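Local coordinates for membrane-bound lytic murein transglycosylase A (Burkholderia pseudomallei, PDB 6QK4), which probably cleaves the beta-1,4-glycosidic bond between N-acetylmuramic acid and N-acetylglucosamine in peptidoglycan, leaving a 1,6-anhydro bond on the muramic acid residue, at residues R127-G131 / A149-N153; T190-R196 / T235-F241; I198-L202 / L232-N236. All coordinates share one frame; numbering follows the deposited sequence.

Interaction 1: R127-G131 / A149-N153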
loop_
_atom_site.group_PDB
_atom_site.type_symbol
_atom_site.label_atom_id
_atom_site.label_comp_id
_atom_site.label_asym_id
_atom_site.label_seq_id
_atom_site.Cartn_x
_atom_site.Cartn_y
_atom_site.Cartn_z
ATOM N N ARG A 127 -15.498 17.265 5.379
ATOM C CA ARG A 127 -14.860 18.146 4.407
ATOM C C ARG A 127 -14.219 19.336 5.115
ATOM O O ARG A 127 -14.470 19.604 6.299
ATOM C CB ARG A 127 -15.859 18.704 3.398
ATOM C CG ARG A 127 -16.689 17.689 2.700
ATOM C CD ARG A 127 -17.718 18.369 1.778
ATOM N NE ARG A 127 -19.073 17.904 2.072
ATOM C CZ ARG A 127 -19.782 17.092 1.283
ATOM N NH1 ARG A 127 -19.281 16.649 0.129
ATOM N NH2 ARG A 127 -21.002 16.720 1.650
ATOM N N TRP A 128 -13.405 20.079 4.368
ATOM C CA TRP A 128 -12.907 21.334 4.912
ATOM C C TRP A 128 -14.106 22.222 5.285
ATOM O O TRP A 128 -15.053 22.344 4.496
ATOM C CB TRP A 128 -11.985 22.028 3.902
ATOM C CG TRP A 128 -11.382 23.296 4.436
ATOM C CD1 TRP A 128 -11.888 24.559 4.296
ATOM C CD2 TRP A 128 -10.178 23.429 5.208
ATOM N NE1 TRP A 128 -11.074 25.466 4.920
ATOM C CE2 TRP A 128 -10.019 24.804 5.493
ATOM C CE3 TRP A 128 -9.220 22.528 5.680
ATOM C CZ2 TRP A 128 -8.939 25.302 6.217
ATOM C CZ3 TRP A 128 -8.144 23.018 6.403
ATOM C CH2 TRP A 128 -8.017 24.402 6.676
ATOM N N PRO A 129 -14.133 22.797 6.484
ATOM C CA PRO A 129 -15.340 23.499 6.941
ATOM C C PRO A 129 -15.552 24.774 6.138
ATOM O O PRO A 129 -14.632 25.586 5.983
ATOM C CB PRO A 129 -15.044 23.807 8.413
ATOM C CG PRO A 129 -13.907 22.953 8.789
ATOM C CD PRO A 129 -13.098 22.740 7.514
ATOM N N ALA A 130 -16.767 24.931 5.607
ATOM C CA ALA A 130 -17.064 26.088 4.758
ATOM C C ALA A 130 -16.862 27.407 5.510
ATOM O O ALA A 130 -16.422 28.413 4.929
ATOM C CB ALA A 130 -18.491 25.983 4.218
ATOM N N GLY A 131 -17.165 27.423 6.804
ATOM C CA GLY A 131 -16.902 28.603 7.605
ATOM C C GLY A 131 -15.440 28.701 7.994
ATOM O O GLY A 131 -15.104 28.747 9.187
ATOM N N ALA A 149 -17.777 24.137 14.765
ATOM C CA ALA A 149 -17.296 24.493 13.442
ATOM C C ALA A 149 -17.395 23.343 12.443
ATOM O O ALA A 149 -17.459 23.603 11.233
ATOM C CB ALA A 149 -15.854 24.982 13.558
ATOM N N LEU A 150 -17.426 22.084 12.892
ATOM C CA LEU A 150 -17.507 20.988 11.912
ATOM C C LEU A 150 -18.933 20.581 11.553
ATOM O O LEU A 150 -19.142 19.966 10.494
ATOM C CB LEU A 150 -16.750 19.762 12.427
ATOM C CG LEU A 150 -15.259 19.985 12.703
ATOM C CD1 LEU A 150 -14.588 18.674 13.128
ATOM C CD2 LEU A 150 -14.492 20.665 11.560
ATOM N N SER A 151 -19.917 20.941 12.376
ATOM C CA SER A 151 -21.300 20.537 12.141
ATOM C C SER A 151 -21.777 20.967 10.759
ATOM O O SER A 151 -21.501 22.085 10.314
ATOM C CB SER A 151 -22.209 21.154 13.202
ATOM O OG SER A 151 -21.749 20.815 14.492
ATOM N N GLY A 152 -22.493 20.066 10.074
ATOM C CA GLY A 152 -22.942 20.307 8.723
ATOM C C GLY A 152 -21.885 20.146 7.656
ATOM O O GLY A 152 -22.207 20.286 6.476
ATOM N N ASN A 153 -20.624 19.877 8.018
ATOM C CA ASN A 153 -19.580 19.672 7.028
ATOM C C ASN A 153 -19.246 18.195 6.853
ATOM O O ASN A 153 -18.149 17.860 6.393
ATOM C CB ASN A 153 -18.334 20.472 7.410
ATOM C CG ASN A 153 -18.555 21.985 7.302
ATOM O OD1 ASN A 153 -18.625 22.540 6.201
ATOM N ND2 ASN A 153 -18.675 22.642 8.444
#

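Interaction 2: T190-R196 / T235-F241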
loop_
_atom_site.group_PDB
_atom_site.type_symbol
_atom_site.label_atom_id
_atom_site.label_comp_id
_atom_site.label_asym_id
_atom_site.label_seq_id
_atom_site.Cartn_x
_atom_site.Cartn_y
_atom_site.Cartn_z
ATOM N N THR A 190 -5.768 20.058 6.648
ATOM C CA THR A 190 -5.342 19.720 7.998
ATOM C C THR A 190 -5.558 20.925 8.913
ATOM O O THR A 190 -5.748 22.050 8.453
ATOM C CB THR A 190 -3.866 19.283 8.013
ATOM O OG1 THR A 190 -3.412 19.158 9.355
ATOM C CG2 THR A 190 -2.981 20.309 7.285
ATOM N N ASN A 191 -5.588 20.669 10.227
ATOM C CA ASN A 191 -5.602 21.783 11.169
ATOM C C ASN A 191 -4.190 22.273 11.485
ATOM O O ASN A 191 -4.035 23.226 12.275
ATOM C CB ASN A 191 -6.352 21.376 12.442
ATOM C CG ASN A 191 -5.643 20.287 13.229
ATOM O OD1 ASN A 191 -4.731 19.594 12.759
ATOM N ND2 ASN A 191 -6.058 20.133 14.463
ATOM N N ASN A 192 -3.191 21.679 10.830
ATOM C CA ASN A 192 -1.759 21.911 11.031
ATOM C C ASN A 192 -1.431 21.992 12.510
ATOM O O ASN A 192 -0.944 22.998 13.023
ATOM C CB ASN A 192 -1.260 23.152 10.289
ATOM C CG ASN A 192 -0.304 22.797 9.130
ATOM O OD1 ASN A 192 0.167 21.653 8.995
ATOM N ND2 ASN A 192 -0.035 23.781 8.282
ATOM N N GLN A 193 -1.716 20.888 13.190
ATOM C CA GLN A 193 -1.389 20.661 14.581
ATOM C C GLN A 193 -0.631 19.348 14.642
ATOM O O GLN A 193 -0.811 18.488 13.774
ATOM C CB GLN A 193 -2.649 20.601 15.468
ATOM C CG GLN A 193 -3.471 21.900 15.459
ATOM C CD GLN A 193 -2.870 23.002 16.342
ATOM O OE1 GLN A 193 -1.923 22.770 17.087
ATOM N NE2 GLN A 193 -3.434 24.194 16.257
ATOM N N PRO A 194 0.219 19.161 15.645
ATOM C CA PRO A 194 1.165 18.035 15.601
ATOM C C PRO A 194 0.468 16.682 15.690
ATOM O O PRO A 194 -0.502 16.516 16.432
ATOM C CB PRO A 194 2.057 18.273 16.826
ATOM C CG PRO A 194 1.822 19.689 17.220
ATOM C CD PRO A 194 0.440 20.040 16.803
ATOM N N TYR A 195 0.988 15.706 14.933
ATOM C CA TYR A 195 0.558 14.315 15.074
ATOM C C TYR A 195 1.127 13.716 16.356
ATOM O O TYR A 195 2.280 13.971 16.724
ATOM C CB TYR A 195 0.999 13.472 13.862
ATOM C CG TYR A 195 0.656 12.002 13.999
ATOM C CD1 TYR A 195 -0.668 11.579 13.979
ATOM C CD2 TYR A 195 1.642 11.036 14.169
ATOM C CE1 TYR A 195 -1.011 10.236 14.129
ATOM C CE2 TYR A 195 1.305 9.675 14.309
ATOM C CZ TYR A 195 -0.021 9.285 14.279
ATOM O OH TYR A 195 -0.398 7.960 14.424
ATOM N N ARG A 196 0.316 12.907 17.036
ATOM C CA ARG A 196 0.769 12.129 18.189
ATOM C C ARG A 196 0.097 10.772 18.137
ATOM O O ARG A 196 -1.133 10.683 18.211
ATOM C CB ARG A 196 0.449 12.826 19.522
ATOM C CG ARG A 196 0.893 14.259 19.580
ATOM C CD ARG A 196 0.950 14.777 20.996
ATOM N NE ARG A 196 1.253 16.209 20.989
ATOM C CZ ARG A 196 0.744 17.099 21.840
ATOM N NH1 ARG A 196 -0.088 16.707 22.801
ATOM N NH2 ARG A 196 1.086 18.382 21.739
ATOM N N THR A 235 -6.031 12.629 22.297
ATOM C CA THR A 235 -4.617 12.839 22.574
ATOM C C THR A 235 -3.807 13.141 21.318
ATOM O O THR A 235 -2.623 13.452 21.447
ATOM C CB THR A 235 -4.011 11.629 23.289
ATOM O OG1 THR A 235 -3.943 10.530 22.380
ATOM C CG2 THR A 235 -4.822 11.241 24.499
ATOM N N ASN A 236 -4.388 13.014 20.103
ATOM C CA ASN A 236 -3.739 13.410 18.863
ATOM C C ASN A 236 -4.304 14.738 18.395
ATOM O O ASN A 236 -5.405 14.767 17.822
ATOM C CB ASN A 236 -3.930 12.339 17.767
ATOM C CG ASN A 236 -3.428 12.809 16.410
ATOM O OD1 ASN A 236 -2.527 13.643 16.350
ATOM N ND2 ASN A 236 -4.008 12.295 15.299
ATOM N N PRO A 237 -3.585 15.848 18.541
ATOM C CA PRO A 237 -4.170 17.143 18.156
ATOM C C PRO A 237 -4.380 17.291 16.662
ATOM O O PRO A 237 -5.215 18.112 16.245
ATOM C CB PRO A 237 -3.167 18.176 18.698
ATOM C CG PRO A 237 -1.906 17.439 18.896
ATOM C CD PRO A 237 -2.243 15.975 19.141
ATOM N N ARG A 238 -3.680 16.516 15.837
ATOM C CA ARG A 238 -3.863 16.661 14.403
ATOM C C ARG A 238 -5.234 16.147 13.964
ATOM O O ARG A 238 -5.750 15.161 14.512
ATOM C CB ARG A 238 -2.751 15.919 13.661
ATOM C CG ARG A 238 -2.689 16.269 12.206
ATOM C CD ARG A 238 -1.498 15.588 11.595
ATOM N NE ARG A 238 -1.253 16.014 10.222
ATOM C CZ ARG A 238 -0.806 17.220 9.860
ATOM N NH1 ARG A 238 -0.565 18.168 10.773
ATOM N NH2 ARG A 238 -0.611 17.491 8.573
ATOM N N PHE A 239 -5.819 16.841 12.987
ATOM C CA PHE A 239 -7.129 16.538 12.397
ATOM C C PHE A 239 -7.079 16.712 10.881
ATOM O O PHE A 239 -6.770 17.801 10.384
ATOM C CB PHE A 239 -8.250 17.429 12.976
ATOM C CG PHE A 239 -9.611 16.844 12.784
ATOM C CD1 PHE A 239 -10.103 15.907 13.701
ATOM C CD2 PHE A 239 -10.358 17.147 11.658
ATOM C CE1 PHE A 239 -11.368 15.338 13.504
ATOM C CE2 PHE A 239 -11.606 16.569 11.432
ATOM C CZ PHE A 239 -12.099 15.646 12.355
ATOM N N VAL A 240 -7.477 15.676 10.136
ATOM C CA VAL A 240 -7.372 15.680 8.685
ATOM C C VAL A 240 -8.762 15.699 8.076
ATOM O O VAL A 240 -9.658 14.983 8.531
ATOM C CB VAL A 240 -6.566 14.451 8.226
ATOM C CG1 VAL A 240 -6.591 14.277 6.694
ATOM C CG2 VAL A 240 -5.148 14.509 8.811
ATOM N N PHE A 241 -8.938 16.528 7.045
ATOM C CA PHE A 241 -10.173 16.678 6.304
ATOM C C PHE A 241 -10.055 15.960 4.973
ATOM O O PHE A 241 -8.963 15.595 4.542
ATOM C CB PHE A 241 -10.480 18.144 6.057
ATOM C CG PHE A 241 -10.592 18.937 7.322
ATOM C CD1 PHE A 241 -11.779 18.934 8.026
ATOM C CD2 PHE A 241 -9.493 19.617 7.821
ATOM C CE1 PHE A 241 -11.903 19.668 9.221
ATOM C CE2 PHE A 241 -9.590 20.341 8.995
ATOM C CZ PHE A 241 -10.801 20.369 9.697
#

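Interaction 3: I198-L202 / L232-N236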
loop_
_atom_site.group_PDB
_atom_site.type_symbol
_atom_site.label_atom_id
_atom_site.label_comp_id
_atom_site.label_asym_id
_atom_site.label_seq_id
_atom_site.Cartn_x
_atom_site.Cartn_y
_atom_site.Cartn_z
ATOM N N ILE A 198 -1.641 7.437 18.890
ATOM C CA ILE A 198 -2.374 6.809 19.975
ATOM C C ILE A 198 -1.818 5.428 20.319
ATOM O O ILE A 198 -2.001 4.956 21.442
ATOM C CB ILE A 198 -3.872 6.759 19.652
ATOM C CG1 ILE A 198 -4.146 5.899 18.382
ATOM C CG2 ILE A 198 -4.386 8.172 19.479
ATOM C CD1 ILE A 198 -5.665 5.675 18.092
ATOM N N GLY A 199 -1.172 4.738 19.373
ATOM C CA GLY A 199 -0.528 3.485 19.743
ATOM C C GLY A 199 0.589 3.692 20.758
ATOM O O GLY A 199 0.711 2.943 21.726
ATOM N N LYS A 200 1.456 4.668 20.499
ATOM C CA LYS A 200 2.503 5.019 21.446
ATOM C C LYS A 200 1.929 5.437 22.798
ATOM O O LYS A 200 2.502 5.133 23.858
ATOM C CB LYS A 200 3.355 6.144 20.854
ATOM C CG LYS A 200 4.441 6.636 21.799
ATOM C CD LYS A 200 5.373 7.602 21.080
ATOM C CE LYS A 200 6.446 8.145 22.027
ATOM N NZ LYS A 200 7.529 8.828 21.228
ATOM N N TRP A 201 0.790 6.122 22.790
ATOM C CA TRP A 201 0.168 6.466 24.059
ATOM C C TRP A 201 -0.251 5.213 24.816
ATOM O O TRP A 201 -0.007 5.101 26.031
ATOM C CB TRP A 201 -1.033 7.393 23.832
ATOM C CG TRP A 201 -1.441 8.075 25.104
ATOM C CD1 TRP A 201 -1.059 9.306 25.532
ATOM C CD2 TRP A 201 -2.266 7.528 26.110
ATOM N NE1 TRP A 201 -1.628 9.585 26.744
ATOM C CE2 TRP A 201 -2.373 8.501 27.139
ATOM C CE3 TRP A 201 -2.968 6.323 26.242
ATOM C CZ2 TRP A 201 -3.120 8.290 28.261
ATOM C CZ3 TRP A 201 -3.702 6.110 27.371
ATOM C CH2 TRP A 201 -3.770 7.086 28.382
ATOM N N LEU A 202 -0.874 4.245 24.130
ATOM C CA LEU A 202 -1.313 3.075 24.884
ATOM C C LEU A 202 -0.104 2.285 25.393
ATOM O O LEU A 202 -0.139 1.728 26.498
ATOM C CB LEU A 202 -2.243 2.208 24.027
ATOM C CG LEU A 202 -3.596 2.817 23.641
ATOM C CD1 LEU A 202 -4.257 2.083 22.442
ATOM C CD2 LEU A 202 -4.534 2.873 24.841
ATOM N N LEU A 232 -8.974 8.941 24.116
ATOM C CA LEU A 232 -7.733 8.493 23.486
ATOM C C LEU A 232 -7.511 9.207 22.165
ATOM O O LEU A 232 -6.406 9.693 21.873
ATOM C CB LEU A 232 -7.764 6.977 23.272
ATOM C CG LEU A 232 -6.601 6.316 22.483
ATOM C CD1 LEU A 232 -5.210 6.539 23.125
ATOM C CD2 LEU A 232 -6.910 4.810 22.257
ATOM N N LEU A 233 -8.559 9.300 21.344
ATOM C CA LEU A 233 -8.359 9.921 20.048
ATOM C C LEU A 233 -7.981 11.394 20.203
ATOM O O LEU A 233 -7.148 11.909 19.428
ATOM C CB LEU A 233 -9.601 9.732 19.184
ATOM C CG LEU A 233 -10.084 8.293 18.985
ATOM C CD1 LEU A 233 -11.148 8.222 17.946
ATOM C CD2 LEU A 233 -8.943 7.417 18.525
ATOM N N ASP A 234 -8.517 12.056 21.249
ATOM C CA ASP A 234 -8.216 13.455 21.516
ATOM C C ASP A 234 -6.765 13.677 21.932
ATOM O O ASP A 234 -6.294 14.815 21.884
ATOM C CB ASP A 234 -9.127 13.985 22.606
ATOM C CG ASP A 234 -10.482 14.360 22.100
ATOM O OD1 ASP A 234 -10.700 14.327 20.862
ATOM O OD2 ASP A 234 -11.340 14.666 22.942
ATOM N N THR A 235 -6.031 12.629 22.297
ATOM C CA THR A 235 -4.617 12.839 22.574
ATOM C C THR A 235 -3.807 13.141 21.318
ATOM O O THR A 235 -2.623 13.452 21.447
ATOM C CB THR A 235 -4.011 11.629 23.289
ATOM O OG1 THR A 235 -3.943 10.530 22.380
ATOM C CG2 THR A 235 -4.822 11.241 24.499
ATOM N N ASN A 236 -4.388 13.014 20.103
ATOM C CA ASN A 236 -3.739 13.410 18.863
ATOM C C ASN A 236 -4.304 14.738 18.395
ATOM O O ASN A 236 -5.405 14.767 17.822
ATOM C CB ASN A 236 -3.930 12.339 17.767
ATOM C CG ASN A 236 -3.428 12.809 16.410
ATOM O OD1 ASN A 236 -2.527 13.643 16.350
ATOM N ND2 ASN A 236 -4.008 12.295 15.299
#

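Interaction 1: R127-G131 / A149-N153
N153, the last residue of a type II beta turn spanning L150 to N153, lays its amide group against P129 and A130 in the loop that follows strand 123-126. The side chain leaves the turn toward 127-131, with CG beside its own backbone N and opposite the carbonyl carbon (chi1 -68°). Its OD1 accepts the backbone N-H of A130 at 3.1 Å in a nearly straight bond (167° at the hydrogen), although the donor stands above the amide plane and not on a lone pair. ND2 turns back to its own turn, with a weak bond to L150 O, and lies 3.8 Å from P129 CB; the two ends of the amide thus tie loop and turn together. P129 and L150 run side by side, pointing the same way, and the ring carbon CG of P129 meets L150 CD2 at 3.6 Å. F241 of strand 240-244 touches both side chains, setting the pair against that strand. Strands 123-126 and 154-158 are antiparallel neighbours, and the backbone continues their pairing one residue past the end of 123-126 and one before the start of 154-158: R127 N donates to N153 O at 2.9 Å.

Interaction 2: T190-R196 / T235-F241
Where antiparallel strands 182-190 and 240-244 part, their loops stay joined by the side chains of N191, N236 and R238, while an ST turn at T190 and an Asx turn at N236 shape each loop. T190 and V240 form a non-hydrogen-bonded pair; next to it N191 N donates to F239 O at 3.1 Å. The N191 amide then takes over from the backbone. With CG between the backbone N and the carbonyl carbon (chi1 66°), it faces segment 235-241, its ND2 reaching P237 O at 2.8 Å in the plane of the amide and its OD1 taking F239 N from above that plane. ND2 also bonds to P139 O. The extended R238 side chain runs alongside 190-196: NH1 donates to Q193 O at 3.0 Å in the guanidinium plane, while T190 OG1 sits over one face and is not hydrogen-bonded to it. At the far end N236 OD1 receives R196 N (3.0 Å) and R238 N (3.1 Å) from opposite faces of its amide, and P237 CG lies over the centre of the R196 guanidinium. T190 OG1 accepts N192 N. This is an antiparallel strand pair with an ST turn and an Asx turn flanking its last bridge, T190-V240.

Interaction 3: I198-L202 / L232-N236
L232 CG stands opposite its backbone N (chi1 174°), and chi2 of 59° turns CD1 toward I198 and W201 and CD2 toward L202. CD1 lies 3.7 Å from I198 CB and 3.8 Å from W201 CE3, wedged between the two side chains, whereas CD2 meets L202 CD1 at 3.8 Å, the two leucines crossing at about a right angle. In I198 the CG1 branch lies between the backbone N and the carbonyl carbon (chi1 62°); it carries CD1 to L233 CD2 at 3.7 Å and leaves CG2 over the carbonyl oxygen of L232. That oxygen is taken by T235 twice, through the backbone N and through OG1, the latter at 2.7 Å and in the carbonyl plane. This bond fixes the rotation of the T235 side chain, and its CG2 lies 4.2 Å above one face of the W201 ring, toward the rim. No hydrogen bond crosses between the segments; the contact is carried mainly by apolar side chains. W201 also stacks on H205. Around this pair, helix 215-224 supplies I218 against I198 and L202, and W221 against L202 and L232; from helix 161-170, F165 touches both I198 and L233, and I162 touches L233.

All three contacts fall within the MltA-specific insert domain range. Interaction 1 closes first along the chain; interaction 2 then opens, at 190-196, followed by interaction 3 at 198-202, and both end on one stretch, sharing T235 and N236. Their centres lie about 12 Å apart, and the chain runs from helix 229-234 through both into strand 240-244. Interactions 1 and 2 have centres about 16 Å apart and touch: W128 meets F241 edge to face, and L150 packs on the same ring. Interactions 1 and 3 have centres about 24 Å apart, nearest atoms about 10 Å. Interaction 2 therefore bridges the loop pair beside strands 123-126 and 154-158 and helices 198-204 and 229-234.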